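Local atomic coordinates of AxyAgu115A (Amphibacillus xylanus NBRC 15112, PDB entry 6NPS), a protein that acts as a family GH115 alpha-glucuronidase, probably releasing glucuronic acid side groups from xylans such as arabinoglucuronoxylan. Residues E601-A606 with S656-V661; D58-H63 with Q104-V109; H247-R252 with K282-G287; R391-E396 with N870-E875. The protein carries 3 engineered substitutions. All coordinates share one frame; numbering follows the deposited sequence.

Contact 1: residues E601-A606 with S656-V661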
# COMPACT_ATOMS: atom_id res chain seq x y z
N GLU A 601 16.40 -4.36 -9.96
CA GLU A 601 15.70 -5.29 -10.85
C GLU A 601 14.22 -5.00 -10.97
O GLU A 601 13.58 -5.47 -11.92
CB GLU A 601 15.91 -6.72 -10.38
CG GLU A 601 15.09 -7.10 -9.15
CD GLU A 601 15.44 -8.49 -8.60
OE1 GLU A 601 16.60 -8.68 -8.15
OE2 GLU A 601 14.54 -9.38 -8.62
N ALA A 602 13.64 -4.21 -10.05
CA ALA A 602 12.26 -3.75 -10.25
C ALA A 602 12.06 -3.08 -11.60
O ALA A 602 11.01 -3.21 -12.23
CB ALA A 602 11.88 -2.77 -9.15
N ASN A 603 13.05 -2.32 -12.07
CA ASN A 603 12.82 -1.47 -13.23
C ASN A 603 12.62 -2.30 -14.49
O ASN A 603 11.73 -2.02 -15.31
CB ASN A 603 13.97 -0.47 -13.34
CG ASN A 603 13.96 0.54 -12.18
OD1 ASN A 603 13.00 0.60 -11.42
ND2 ASN A 603 15.04 1.28 -12.02
N LYS A 604 13.37 -3.39 -14.63
CA LYS A 604 13.17 -4.30 -15.74
C LYS A 604 11.83 -5.02 -15.66
O LYS A 604 11.21 -5.30 -16.69
CB LYS A 604 14.31 -5.32 -15.79
CG LYS A 604 14.98 -5.38 -17.15
CD LYS A 604 15.81 -4.12 -17.42
CE LYS A 604 17.10 -4.13 -16.60
NZ LYS A 604 17.79 -2.79 -16.51
N LEU A 605 11.36 -5.33 -14.45
CA LEU A 605 10.07 -5.98 -14.33
C LEU A 605 8.95 -5.03 -14.76
O LEU A 605 7.98 -5.46 -15.41
CB LEU A 605 9.86 -6.46 -12.88
CG LEU A 605 10.72 -7.64 -12.45
CD1 LEU A 605 10.66 -7.86 -10.92
CD2 LEU A 605 10.26 -8.90 -13.18
N ALA A 606 9.10 -3.73 -14.48
CA ALA A 606 8.07 -2.78 -14.90
C ALA A 606 7.95 -2.74 -16.42
O ALA A 606 6.84 -2.66 -16.97
CB ALA A 606 8.40 -1.37 -14.38
N SER A 656 6.09 0.35 -10.63
CA SER A 656 6.95 0.96 -9.62
C SER A 656 8.36 1.01 -10.20
O SER A 656 8.83 0.01 -10.74
CB SER A 656 6.96 0.14 -8.34
OG SER A 656 5.69 0.14 -7.70
N TYR A 657 9.02 2.16 -10.09
CA TYR A 657 10.41 2.28 -10.49
C TYR A 657 11.27 2.70 -9.30
O TYR A 657 10.84 3.47 -8.45
CB TYR A 657 10.61 3.29 -11.62
CG TYR A 657 10.14 2.77 -12.95
CD1 TYR A 657 8.79 2.92 -13.33
CD2 TYR A 657 11.01 2.16 -13.83
CE1 TYR A 657 8.34 2.48 -14.56
CE2 TYR A 657 10.56 1.70 -15.08
CZ TYR A 657 9.21 1.87 -15.43
OH TYR A 657 8.72 1.45 -16.64
N VAL A 658 12.50 2.22 -9.28
CA VAL A 658 13.39 2.41 -8.14
C VAL A 658 14.46 3.42 -8.52
O VAL A 658 14.87 3.48 -9.69
CB VAL A 658 13.98 1.04 -7.76
CG1 VAL A 658 15.23 1.14 -6.98
CG2 VAL A 658 12.89 0.22 -7.01
N LEU A 659 14.88 4.24 -7.56
CA LEU A 659 16.01 5.13 -7.72
C LEU A 659 17.16 4.55 -6.89
O LEU A 659 16.99 4.33 -5.68
CB LEU A 659 15.67 6.56 -7.26
CG LEU A 659 14.47 7.18 -8.03
CD1 LEU A 659 13.93 8.48 -7.39
CD2 LEU A 659 14.90 7.45 -9.46
N PRO A 660 18.33 4.29 -7.49
CA PRO A 660 19.43 3.62 -6.74
C PRO A 660 19.84 4.39 -5.50
O PRO A 660 19.90 5.60 -5.50
CB PRO A 660 20.59 3.59 -7.74
CG PRO A 660 20.04 4.10 -9.04
CD PRO A 660 18.75 4.81 -8.81
N VAL A 661 20.21 3.66 -4.45
CA VAL A 661 20.77 4.34 -3.28
C VAL A 661 22.26 4.59 -3.49
O VAL A 661 22.87 4.07 -4.43
CB VAL A 661 20.53 3.53 -2.00
CG1 VAL A 661 19.01 3.36 -1.75
CG2 VAL A 661 21.24 2.16 -2.10
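Asn-603 uses both polar atoms of its carboxamide on the backbone of one residue, Val-658. OD1 accepts from Val-658 N at 2.7 Å. This bond is nearly straight, 165° at the hydrogen, and uses an OD1 lone pair in the carbonyl plane. ND2 donates to Val-658 O at 3.2 Å, also onto a lone pair, and the acceptor lies in the amide plane. CG stands anti to the carbonyl carbon (chi1 -67°), which carries the flat group from the helix to segment 656-661. The side chain thus meets the N-H and C=O of one residue, as a neighbouring strand would. An alanine here would remove both bonds and would probably loosen the hold of Val-658 on the helix.

The contact joins helix 601-629 to strand 655-657 at the dimer interface. Tyr-657 pairs in an antiparallel ladder with a strand of the second subunit, and its ring meets Tyr-657 of that subunit. Asn-591 of helix 564-596 donates through ND2 to both Ala-602 O and Ser-656 O. Ala-602 O also accepts Ala-606 N within the helix, at 3.0 Å.

The Tyr-657 hydroxyl hydrogen-bonds Glu-607, with a weak bond to Lys-610. One face of its ring takes the methyl of Ala-606 in a CH-pi contact, CB lying 3.9 Å from the ring centroid. That methyl is displaced toward the hydroxyl end, 3.5 Å from Tyr-657 CZ. Deeper in, Ala-602 CB packs on Val-658 CG2 at 3.8 Å.

Contact 2: residues D58-H63 with Q104-V109; sequences DMLSRH and QPIQGV
Val-109 fills the tight side of this contact. Its CG2 sits 3.9 Å from Leu-60 CB and 3.8 Å from Ser-61 O. Its CG1, anti to the backbone N (chi1 -175°), lies 3.6 Å from Arg-62 O. Leu-60 reaches further along and crosses Ile-106 at about a right angle, the tips Leu-60 CD1 and Ile-106 CD1 meeting at 3.7 Å. An alanine at Val-109 would lose both gamma methyls and would probably weaken the packing against Leu-60. Ser-61 is buried too, but points away from the hairpin; its OG donates to His-63 O at 2.8 Å and bonds Ser-18 weakly.

Residues 106-109 form the type II turn of a beta hairpin that links strands 97-106 and 109-117. Val-109 N closes the turn on Ile-106 O at 3.2 Å. Gly-108 has a positive phi of 87°, where a side chain would jam against the carbonyl oxygen of Gln-107.

The other side is loose. Arg-62 starts away from the hairpin and is exposed, as are Asp-58, Gln-107 and Gly-108. There the backbones touch lightly, with Arg-62 CA 3.7 Å from Gly-108 O.

No hydrogen bond crosses between the two segments. Backbone pairing begins just beyond, where Arg-62 bonds Glu-110 and Lys-111. The hold of segment 58-63 on the turn itself therefore rests mainly on apolar side chains, with one CA-H...O contact from Val-109 to Arg-62 O.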
# COMPACT_ATOMS: atom_id res chain seq x y z
N ASP A 58 -35.51 -40.99 -61.36
CA ASP A 58 -34.65 -41.49 -62.42
C ASP A 58 -33.40 -40.66 -62.62
O ASP A 58 -32.52 -41.06 -63.39
CB ASP A 58 -35.43 -41.57 -63.72
CG ASP A 58 -36.33 -42.78 -63.77
OD1 ASP A 58 -35.81 -43.90 -63.52
OD2 ASP A 58 -37.53 -42.63 -64.07
N MET A 59 -33.29 -39.54 -61.92
CA MET A 59 -32.12 -38.67 -62.03
C MET A 59 -31.09 -38.85 -60.91
O MET A 59 -30.12 -38.10 -60.82
CB MET A 59 -32.55 -37.20 -62.11
CG MET A 59 -33.68 -36.94 -63.09
SD MET A 59 -33.10 -36.57 -64.75
CE MET A 59 -32.22 -35.03 -64.47
N LEU A 60 -31.31 -39.85 -60.05
CA LEU A 60 -30.43 -40.08 -58.92
C LEU A 60 -29.15 -40.77 -59.39
O LEU A 60 -29.12 -41.43 -60.43
CB LEU A 60 -31.13 -40.93 -57.87
CG LEU A 60 -32.26 -40.24 -57.11
CD1 LEU A 60 -33.02 -41.23 -56.22
CD2 LEU A 60 -31.59 -39.15 -56.26
N SER A 61 -28.12 -40.63 -58.59
CA SER A 61 -26.87 -41.33 -58.85
C SER A 61 -27.01 -42.80 -58.48
O SER A 61 -27.88 -43.19 -57.69
CB SER A 61 -25.74 -40.64 -58.07
OG SER A 61 -24.72 -41.54 -57.69
N ARG A 62 -26.16 -43.65 -59.06
CA ARG A 62 -26.14 -45.05 -58.66
C ARG A 62 -25.98 -45.23 -57.14
O ARG A 62 -26.54 -46.17 -56.58
CB ARG A 62 -25.05 -45.80 -59.41
CG ARG A 62 -25.31 -45.87 -60.91
CD ARG A 62 -24.01 -45.77 -61.70
NE ARG A 62 -24.18 -45.13 -63.00
CZ ARG A 62 -24.25 -45.77 -64.17
NH1 ARG A 62 -24.18 -47.09 -64.22
NH2 ARG A 62 -24.39 -45.07 -65.29
N HIS A 63 -25.25 -44.33 -56.47
CA HIS A 63 -25.18 -44.27 -55.00
C HIS A 63 -25.80 -42.95 -54.56
O HIS A 63 -25.33 -41.88 -54.97
CB HIS A 63 -23.74 -44.39 -54.47
CG HIS A 63 -23.07 -45.69 -54.80
ND1 HIS A 63 -21.94 -46.13 -54.15
CD2 HIS A 63 -23.37 -46.64 -55.71
CE1 HIS A 63 -21.56 -47.29 -54.65
NE2 HIS A 63 -22.42 -47.63 -55.60
N GLN A 104 -29.99 -51.71 -53.48
CA GLN A 104 -30.99 -51.66 -54.54
C GLN A 104 -32.34 -51.07 -54.10
O GLN A 104 -33.39 -51.68 -54.34
CB GLN A 104 -31.19 -53.04 -55.14
CG GLN A 104 -29.92 -53.69 -55.68
CD GLN A 104 -29.50 -53.13 -57.03
OE1 GLN A 104 -30.24 -52.36 -57.65
NE2 GLN A 104 -28.31 -53.50 -57.48
N PRO A 105 -32.34 -49.88 -53.50
CA PRO A 105 -33.60 -49.35 -52.92
C PRO A 105 -34.67 -49.04 -53.95
O PRO A 105 -35.86 -49.25 -53.68
CB PRO A 105 -33.14 -48.08 -52.20
CG PRO A 105 -31.90 -47.67 -52.93
CD PRO A 105 -31.22 -48.95 -53.31
N ILE A 106 -34.30 -48.51 -55.11
CA ILE A 106 -35.23 -48.15 -56.17
C ILE A 106 -34.50 -48.37 -57.48
O ILE A 106 -33.28 -48.57 -57.50
CB ILE A 106 -35.74 -46.70 -56.07
CG1 ILE A 106 -34.58 -45.70 -56.20
CG2 ILE A 106 -36.52 -46.45 -54.77
CD1 ILE A 106 -34.91 -44.32 -55.62
N GLN A 107 -35.25 -48.32 -58.58
CA GLN A 107 -34.66 -48.53 -59.89
C GLN A 107 -33.63 -47.45 -60.20
O GLN A 107 -33.85 -46.26 -59.95
CB GLN A 107 -35.73 -48.55 -60.97
CG GLN A 107 -35.38 -49.48 -62.12
CD GLN A 107 -35.85 -50.91 -61.87
OE1 GLN A 107 -37.02 -51.25 -62.11
NE2 GLN A 107 -34.94 -51.75 -61.38
N GLY A 108 -32.48 -47.87 -60.74
CA GLY A 108 -31.40 -46.96 -61.05
C GLY A 108 -30.42 -46.69 -59.92
O GLY A 108 -29.29 -46.27 -60.19
N VAL A 109 -30.83 -46.91 -58.66
CA VAL A 109 -29.98 -46.70 -57.49
C VAL A 109 -29.47 -48.06 -57.00
O VAL A 109 -30.26 -48.93 -56.63
CB VAL A 109 -30.74 -45.94 -56.39
CG1 VAL A 109 -29.84 -45.61 -55.21
CG2 VAL A 109 -31.30 -44.66 -56.93

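Contact 3: residues H247-R252 with K282-G287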
# COMPACT_ATOMS: atom_id res chain seq x y z
N HIS A 247 -37.08 -13.52 -16.28
CA HIS A 247 -37.90 -12.34 -16.21
C HIS A 247 -38.61 -11.97 -17.48
O HIS A 247 -38.89 -10.84 -17.68
CB HIS A 247 -37.12 -11.14 -15.71
CG HIS A 247 -36.01 -10.71 -16.58
ND1 HIS A 247 -36.08 -9.61 -17.40
CD2 HIS A 247 -34.75 -11.18 -16.72
CE1 HIS A 247 -34.94 -9.44 -18.03
NE2 HIS A 247 -34.11 -10.38 -17.63
N GLU A 248 -38.86 -12.92 -18.35
CA GLU A 248 -39.54 -12.66 -19.61
C GLU A 248 -40.72 -13.61 -19.79
O GLU A 248 -40.72 -14.43 -20.72
CB GLU A 248 -38.56 -12.75 -20.78
CG GLU A 248 -37.40 -11.68 -20.70
CD GLU A 248 -36.29 -11.95 -21.73
OE1 GLU A 248 -35.69 -13.05 -21.69
OE2 GLU A 248 -36.02 -11.08 -22.58
N PRO A 249 -41.76 -13.51 -18.96
CA PRO A 249 -42.88 -14.44 -19.05
C PRO A 249 -43.82 -14.19 -20.24
O PRO A 249 -43.92 -13.10 -20.80
CB PRO A 249 -43.63 -14.23 -17.74
CG PRO A 249 -43.27 -12.81 -17.30
CD PRO A 249 -41.86 -12.63 -17.76
N CYS A 250 -44.51 -15.28 -20.62
CA CYS A 250 -45.63 -15.27 -21.55
C CYS A 250 -45.21 -14.78 -22.92
O CYS A 250 -45.95 -14.05 -23.58
CB CYS A 250 -46.76 -14.40 -21.00
SG CYS A 250 -47.62 -15.29 -19.72
N LEU A 251 -44.01 -15.16 -23.34
CA LEU A 251 -43.50 -14.98 -24.70
C LEU A 251 -43.23 -13.51 -25.04
O LEU A 251 -43.27 -13.10 -26.21
CB LEU A 251 -44.43 -15.62 -25.74
CG LEU A 251 -44.75 -17.10 -25.48
CD1 LEU A 251 -45.75 -17.63 -26.52
CD2 LEU A 251 -43.43 -17.97 -25.46
N ARG A 252 -42.92 -12.73 -24.01
CA ARG A 252 -42.60 -11.31 -24.12
C ARG A 252 -41.14 -11.12 -23.73
O ARG A 252 -40.80 -11.27 -22.54
CB ARG A 252 -43.49 -10.50 -23.18
CG ARG A 252 -44.94 -10.46 -23.67
CD ARG A 252 -45.04 -9.68 -24.97
NE ARG A 252 -46.38 -9.11 -25.11
CZ ARG A 252 -46.79 -8.39 -26.15
NH1 ARG A 252 -45.98 -8.13 -27.17
NH2 ARG A 252 -48.04 -7.93 -26.17
N LYS A 282 -53.30 -8.02 -20.18
CA LYS A 282 -53.50 -7.89 -21.62
C LYS A 282 -52.17 -7.90 -22.36
O LYS A 282 -52.09 -8.40 -23.48
CB LYS A 282 -54.32 -6.60 -21.93
CG LYS A 282 -54.70 -6.46 -23.42
CD LYS A 282 -56.05 -7.13 -23.76
CE LYS A 282 -56.59 -6.65 -25.11
NZ LYS A 282 -57.89 -5.92 -24.99
N PHE A 283 -51.11 -7.43 -21.71
CA PHE A 283 -49.78 -7.55 -22.29
C PHE A 283 -49.40 -9.02 -22.51
O PHE A 283 -48.98 -9.40 -23.61
CB PHE A 283 -48.78 -6.82 -21.38
CG PHE A 283 -47.36 -6.81 -21.89
CD1 PHE A 283 -47.03 -6.16 -23.08
CD2 PHE A 283 -46.36 -7.42 -21.14
CE1 PHE A 283 -45.67 -6.16 -23.53
CE2 PHE A 283 -45.02 -7.44 -21.58
CZ PHE A 283 -44.67 -6.79 -22.77
N TRP A 284 -49.59 -9.87 -21.48
CA TRP A 284 -49.28 -11.29 -21.58
C TRP A 284 -50.22 -11.99 -22.56
O TRP A 284 -49.79 -12.88 -23.31
CB TRP A 284 -49.36 -11.93 -20.19
CG TRP A 284 -48.23 -11.51 -19.28
CD1 TRP A 284 -46.99 -11.10 -19.67
CD2 TRP A 284 -48.23 -11.48 -17.84
NE1 TRP A 284 -46.22 -10.81 -18.56
CE2 TRP A 284 -46.96 -11.05 -17.43
CE3 TRP A 284 -49.17 -11.82 -16.88
CZ2 TRP A 284 -46.62 -10.90 -16.09
CZ3 TRP A 284 -48.82 -11.68 -15.52
CH2 TRP A 284 -47.56 -11.21 -15.15
N GLU A 285 -51.49 -11.61 -22.56
CA GLU A 285 -52.45 -12.15 -23.52
C GLU A 285 -52.05 -11.84 -24.97
O GLU A 285 -52.09 -12.73 -25.84
CB GLU A 285 -53.85 -11.57 -23.25
CG GLU A 285 -54.87 -12.06 -24.23
CD GLU A 285 -56.20 -11.28 -24.16
OE1 GLU A 285 -56.38 -10.47 -23.23
OE2 GLU A 285 -57.05 -11.48 -25.06
N ASP A 286 -51.71 -10.58 -25.28
CA ASP A 286 -51.30 -10.26 -26.64
C ASP A 286 -49.98 -10.94 -27.01
O ASP A 286 -49.79 -11.33 -28.18
CB ASP A 286 -51.23 -8.75 -26.81
CG ASP A 286 -52.64 -8.12 -26.95
OD1 ASP A 286 -53.62 -8.89 -26.81
OD2 ASP A 286 -52.79 -6.90 -27.21
N GLY A 287 -49.09 -11.15 -26.04
CA GLY A 287 -47.88 -11.91 -26.31
C GLY A 287 -48.17 -13.37 -26.66
O GLY A 287 -47.57 -13.94 -27.58
O HOH W 1 -43.64 -10.51 -19.73
O HOH W 2 -44.89 -12.89 -28.25
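This contact lies in the (beta/alpha)8 barrel, where the loop after strand 241-242 packs on helix 277-291. The loop reverses in a type I' turn from Pro-249 to Arg-252, and Cys-250 bonds by its backbone to Thr-299 of the next barrel strand.

Hydrogen bonding centres on the carbonyl oxygen of Phe-283. Arg-252 grips it side-on with two nitrogens, NE at 3.0 Å and NH2 at 3.1 Å. NH2 comes in on a lone pair, while NE stands above the carbonyl plane. The same oxygen takes the helical bond from Gly-287 N, so it has three donors. Arg-252 NH1 forms a salt bridge with Glu-256. The guanidinium is thus fixed in its own plane.

Both faces of the guanidinium are covered. On one it stacks flat on the Phe-283 ring, centres 4.2 Å apart and planes at 9°. Its CG is anti to the carbonyl carbon and chi2 (-66°) bends the chain across the ring. Arg-252 CD adds a CH-pi contact there. The opposite face rests on the helix backbone at Gly-287, where a side chain would clash with Arg-252 NE and Cys-250 O. Tyr-257 meets the Phe-283 ring edge-to-face.

Apolar and sulfur contacts gather at Trp-284. Cys-250 CB lies 3.6 Å from Trp-284 CD1, and its SG makes an oblique sulfur-aromatic contact with the five-membered ring. Pro-249 CG packs obliquely against Trp-284 CZ2.

Water 2 donates to Leu-251 O and Gly-287 O. Water 1 sits at the edge of the indole, accepts from Trp-284 NE1 at 2.8 Å and donates to Pro-249 O at 2.8 Å.

Contact 4: residues R391-E396 with N870-E875; sequences RTLPTE and NPVTRE
Two irregular backbones run close together, with the CA atoms of Thr-392 and Val-872 4.1 Å apart and one hydrogen bond between the segments, Leu-393 N to Val-872 O at 3.0 Å. The contact is an interdomain one. Segment 391-396 is a loop between barrel strands 379-383 and 405-410, and segment 870-875 belongs to the GH115 C-terminal domain.

Thr-392 is divided between the two domains. Its CG2, anti to the carbonyl carbon, rests on the far backbone 3.5 Å from Thr-873 O. Its OG1 takes the crowded position between N and the carbonyl carbon (chi1 66°) and bonds Glu-357 and Tyr-361. Glu-357 also forms a salt bridge with Arg-391, whose side chain starts away from the C-terminal segment.

Asn-870 points toward the barrel loop. Its ND2 donates to Leu-390 O and Asp-385, and its OD1 bonds Tyr-899. This amide is therefore held from both domains. In one of its two conformers, Arg-874 bonds Gly-362 O through NH1.

Val-872 O accepts the Leu-393 N-H from above its carbonyl plane, 29° out of it, and receives a CA-H...O contact from Thr-392 CA at 3.4 Å. Water 3 lies 2.7 Å from both Arg-391 O and Asn-870 O and may not donate to both at once.

Apolar contact is slight, Leu-393 CD1 meeting Val-872 CG1 at 4.2 Å. Past it the C-terminal segment turns in an ST turn, in which Thr-873 OG1 accepts Glu-875 N at 3.2 Å.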
# COMPACT_ATOMS: atom_id res chain seq x y z
N ARG A 391 -26.80 -24.52 -6.66
CA ARG A 391 -27.45 -24.18 -5.40
C ARG A 391 -28.21 -25.40 -4.90
O ARG A 391 -27.67 -26.51 -4.90
CB ARG A 391 -28.36 -22.95 -5.61
CG ARG A 391 -27.55 -21.71 -6.07
CD ARG A 391 -28.49 -20.51 -6.35
NE ARG A 391 -29.13 -20.10 -5.11
CZ ARG A 391 -30.09 -19.18 -5.02
NH1 ARG A 391 -30.54 -18.58 -6.12
NH2 ARG A 391 -30.60 -18.89 -3.84
N THR A 392 -29.45 -25.23 -4.44
CA THR A 392 -30.18 -26.40 -3.96
C THR A 392 -30.65 -27.24 -5.14
O THR A 392 -30.71 -26.79 -6.29
CB THR A 392 -31.37 -26.02 -3.11
OG1 THR A 392 -32.33 -25.34 -3.93
CG2 THR A 392 -30.92 -25.14 -1.96
N LEU A 393 -30.96 -28.50 -4.83
CA LEU A 393 -31.26 -29.51 -5.83
C LEU A 393 -32.44 -30.32 -5.30
O LEU A 393 -32.74 -30.29 -4.10
CB LEU A 393 -30.02 -30.41 -6.05
CG LEU A 393 -28.79 -29.74 -6.70
CD1 LEU A 393 -27.61 -30.72 -6.70
CD2 LEU A 393 -29.07 -29.21 -8.15
N PRO A 394 -33.12 -31.07 -6.17
CA PRO A 394 -34.32 -31.79 -5.71
C PRO A 394 -34.01 -32.83 -4.62
O PRO A 394 -33.07 -33.63 -4.74
CB PRO A 394 -34.84 -32.46 -6.99
CG PRO A 394 -34.28 -31.62 -8.11
CD PRO A 394 -32.92 -31.22 -7.62
N THR A 395 -34.79 -32.80 -3.54
CA THR A 395 -34.85 -33.91 -2.61
C THR A 395 -35.58 -35.08 -3.28
O THR A 395 -36.23 -34.94 -4.33
CB THR A 395 -35.62 -33.53 -1.35
OG1 THR A 395 -36.99 -33.25 -1.70
CG2 THR A 395 -35.04 -32.29 -0.72
N GLU A 396 -35.55 -36.23 -2.61
CA GLU A 396 -36.17 -37.43 -3.14
C GLU A 396 -37.67 -37.21 -3.32
O GLU A 396 -38.25 -37.64 -4.32
CB GLU A 396 -35.92 -38.62 -2.21
CG GLU A 396 -34.58 -39.30 -2.42
CD GLU A 396 -34.26 -40.31 -1.33
OE1 GLU A 396 -34.72 -40.11 -0.19
OE2 GLU A 396 -33.55 -41.30 -1.62
N ASN A 870 -22.27 -25.07 -2.75
CA ASN A 870 -23.35 -24.58 -1.92
C ASN A 870 -24.16 -25.75 -1.38
O ASN A 870 -24.22 -26.80 -2.02
CB ASN A 870 -24.24 -23.65 -2.75
CG ASN A 870 -23.47 -22.48 -3.29
OD1 ASN A 870 -22.88 -21.74 -2.50
ND2 ASN A 870 -23.44 -22.30 -4.61
N PRO A 871 -24.78 -25.62 -0.20
CA PRO A 871 -25.60 -26.72 0.31
C PRO A 871 -26.67 -27.13 -0.69
O PRO A 871 -27.27 -26.28 -1.37
CB PRO A 871 -26.25 -26.14 1.58
CG PRO A 871 -25.44 -24.93 1.94
CD PRO A 871 -24.84 -24.43 0.66
N VAL A 872 -26.94 -28.45 -0.76
CA VAL A 872 -27.91 -28.97 -1.73
C VAL A 872 -29.35 -28.96 -1.22
O VAL A 872 -30.28 -29.23 -2.01
CB VAL A 872 -27.59 -30.42 -2.16
CG1 VAL A 872 -26.22 -30.47 -2.74
CG2 VAL A 872 -27.71 -31.39 -0.95
N THR A 873 -29.57 -28.66 0.06
CA THR A 873 -30.94 -28.57 0.57
C THR A 873 -31.22 -27.16 1.09
O THR A 873 -30.32 -26.35 1.30
CB THR A 873 -31.22 -29.58 1.71
OG1 THR A 873 -30.68 -29.07 2.93
CG2 THR A 873 -30.68 -30.99 1.40
N ARG A 874 -32.50 -26.89 1.32
CA ARG A 874 -32.88 -25.56 1.78
C ARG A 874 -32.43 -25.28 3.21
O ARG A 874 -32.54 -24.14 3.66
CB ARG A 874 -34.39 -25.36 1.66
CG ARG A 874 -35.21 -26.27 2.55
CD ARG A 874 -36.69 -26.19 2.19
NE ARG A 874 -37.53 -25.83 3.33
CZ ARG A 874 -37.71 -24.59 3.77
NH1 ARG A 874 -37.09 -23.58 3.17
NH2 ARG A 874 -38.49 -24.35 4.81
N GLU A 875 -31.89 -26.29 3.91
CA GLU A 875 -31.40 -26.12 5.27
C GLU A 875 -30.04 -25.44 5.35
O GLU A 875 -29.62 -25.05 6.45
CB GLU A 875 -31.36 -27.49 5.97
CG GLU A 875 -32.73 -27.93 6.51
CD GLU A 875 -33.41 -29.01 5.66
OE1 GLU A 875 -33.73 -30.09 6.20
OE2 GLU A 875 -33.62 -28.78 4.44
O HOH W 3 -25.29 -27.58 -4.39

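The four contacts are separate, and none touches another. Contacts 3 and 4 are the closest pair, with centres 31 Å and nearest atoms about 13 Å apart. Both involve loops of the barrel, but contact 3 stays within it while contact 4 ties it to the C-terminal domain. The segments of contact 4 are 474 residues apart at their closest ends, and contact 1 lies within that span, its centre 53 Å away. Contacts 1 and 2 are the most distant pair, centres 79 Å apart, on opposite sides of the chain's centre. Contact 1 adjoins the second subunit, whereas no other chain touches contacts 2, 3 or 4.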